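Local coordinates for homoserine kinase (Listeria monocytogenes, PDB 3HUL), which probably catalyses the ATP-dependent phosphorylation of L-homoserine to O-phospho-L-homoserine, the fourth of five steps from L-aspartate to L-threonine, at residues 186-190 and 211-215. Residues are numbered along the deposited sequence.
Sequences QASSI and ERDLW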
loop_
_atom_site.group_PDB
_atom_site.type_symbol
_atom_site.label_atom_id
_atom_site.label_comp_id
_atom_site.label_asym_id
_atom_site.label_seq_id
_atom_site.Cartn_x
_atom_site.Cartn_y
_atom_site.Cartn_z
ATOM N N GLN A 186 19.936 13.683 8.629
ATOM C CA GLN A 186 20.092 13.399 7.223
ATOM C C GLN A 186 20.096 11.888 6.912
ATOM O O GLN A 186 19.455 11.444 5.946
ATOM C CB GLN A 186 21.358 14.079 6.706
ATOM C CG GLN A 186 21.777 13.645 5.321
ATOM C CD GLN A 186 22.822 14.573 4.681
ATOM O OE1 GLN A 186 22.562 15.762 4.448
ATOM N NE2 GLN A 186 23.991 14.009 4.345
ATOM N N ALA A 187 20.798 11.102 7.724
ATOM C CA ALA A 187 20.842 9.656 7.507
ATOM C C ALA A 187 19.455 9.052 7.704
ATOM O O ALA A 187 19.073 8.108 7.024
ATOM C CB ALA A 187 21.823 8.998 8.441
ATOM N N SER A 188 18.722 9.590 8.661
ATOM C CA SER A 188 17.367 9.148 8.881
ATOM C C SER A 188 16.529 9.425 7.636
ATOM O O SER A 188 15.813 8.556 7.154
ATOM C CB SER A 188 16.775 9.839 10.109
ATOM O OG SER A 188 15.472 9.357 10.337
ATOM N N SER A 189 16.678 10.627 7.081
ATOM C CA SER A 189 15.839 11.058 5.962
ATOM C C SER A 189 16.087 10.197 4.738
ATOM O O SER A 189 15.173 9.932 3.977
ATOM C CB SER A 189 16.037 12.549 5.662
ATOM O OG SER A 189 17.335 12.780 5.146
ATOM N N ILE A 190 17.306 9.692 4.591
ATOM C CA ILE A 190 17.636 8.795 3.469
ATOM C C ILE A 190 16.979 7.409 3.580
ATOM O O ILE A 190 16.530 6.829 2.579
ATOM C CB ILE A 190 19.184 8.672 3.320
ATOM C CG1 ILE A 190 19.805 10.050 3.021
ATOM C CG2 ILE A 190 19.580 7.609 2.260
ATOM C CD1 ILE A 190 19.220 10.784 1.795
ATOM N N GLU A 211 22.471 2.602 -1.357
ATOM C CA GLU A 211 23.942 2.620 -1.523
ATOM C C GLU A 211 24.688 3.637 -0.649
ATOM O O GLU A 211 25.900 3.548 -0.514
ATOM C CB GLU A 211 24.338 2.809 -2.995
ATOM C CG GLU A 211 24.047 1.577 -3.839
ATOM C CD GLU A 211 24.635 1.616 -5.236
ATOM O OE1 GLU A 211 24.735 2.701 -5.861
ATOM O OE2 GLU A 211 24.984 0.531 -5.723
ATOM N N ARG A 212 23.979 4.598 -0.058
ATOM C CA ARG A 212 24.615 5.545 0.866
ATOM C C ARG A 212 24.762 4.961 2.291
ATOM O O ARG A 212 23.846 4.311 2.812
ATOM C CB ARG A 212 23.860 6.870 0.846
ATOM C CG ARG A 212 23.494 7.299 -0.563
ATOM C CD ARG A 212 23.784 8.751 -0.839
ATOM N NE ARG A 212 23.378 9.113 -2.203
ATOM C CZ ARG A 212 23.708 10.246 -2.822
ATOM N NH1 ARG A 212 24.462 11.163 -2.215
ATOM N NH2 ARG A 212 23.281 10.466 -4.058
ATOM N N ASP A 213 25.922 5.146 2.914
ATOM C CA ASP A 213 26.169 4.503 4.223
ATOM C C ASP A 213 25.654 5.335 5.409
ATOM O O ASP A 213 24.648 4.969 6.036
ATOM C CB ASP A 213 27.652 4.093 4.390
ATOM C CG ASP A 213 28.629 5.268 4.247
ATOM O OD1 ASP A 213 28.189 6.450 4.263
ATOM O OD2 ASP A 213 29.854 4.994 4.135
ATOM N N LEU A 214 26.383 6.420 5.691
ATOM C CA LEU A 214 26.037 7.536 6.596
ATOM C C LEU A 214 26.131 7.319 8.104
ATOM O O LEU A 214 26.184 8.302 8.858
ATOM C CB LEU A 214 24.693 8.173 6.218
ATOM C CG LEU A 214 24.528 8.727 4.799
ATOM C CD1 LEU A 214 23.051 8.982 4.541
ATOM C CD2 LEU A 214 25.356 9.997 4.567
ATOM N N TRP A 215 26.173 6.068 8.546
ATOM C CA TRP A 215 26.007 5.762 9.974
ATOM C C TRP A 215 27.280 5.563 10.834
ATOM O O TRP A 215 28.391 5.428 10.319
ATOM C CB TRP A 215 25.048 4.581 10.156
ATOM C CG TRP A 215 23.610 4.958 9.971
ATOM C CD1 TRP A 215 22.784 4.562 8.965
ATOM C CD2 TRP A 215 22.829 5.819 10.811
ATOM N NE1 TRP A 215 21.538 5.099 9.130
ATOM C CE2 TRP A 215 21.534 5.880 10.253
ATOM C CE3 TRP A 215 23.098 6.549 11.981
ATOM C CZ2 TRP A 215 20.513 6.634 10.814
ATOM C CZ3 TRP A 215 22.073 7.302 12.544
ATOM C CH2 TRP A 215 20.798 7.339 11.957
#
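Residues 186-190 form a little over one turn of helix 181-198, with the backbone hydrogen bond from Ile190 N to Gln186 O (3.1 Å), while 211-215 is irregular chain following helix 203-210. The two backbones come closest at Ala187 and Leu214, whose CA atoms are 5.7 Å apart, and diverge to 8.1 Å between the CA atoms of Ile190 and Arg212. Leu214 has a left-handed backbone conformation (phi 76°, psi -17°), and its CA-to-CB bond points toward the helix. There its side chain packs along one helical turn: Leu214 CB lies 3.7 Å from Ala187 CB, and Leu214 CD1 reaches Ile190 CG1, also at 3.7 Å. The small Ala187 is consistent with this close approach and also packs against the indole of Trp215. Its methyl sits over the six-membered ring, with Ala187 CB 3.8 Å from the ring centroid of Trp215 and 22° off the normal, a CH-pi contact. Trp215 NE1 is hydrogen-bonded to Pro16 O, which links the ring to the segment between strands 3-12 and 21-25. On another side the helix meets a second subunit, where Ser188 OG makes a weak hydrogen bond to Ser188 OG of that subunit and Ile190 packs on its Ala139. The contact thus joins helix 181-198 to the loop that follows helix 203-210, the next helix in the chain, away from the predicted ATP site and beside a subunit interface. No hydrogen bond crosses between the segments; their 279 Å² of summed buried surface is mainly apolar, with the polar end of Trp215 satisfied by Pro16.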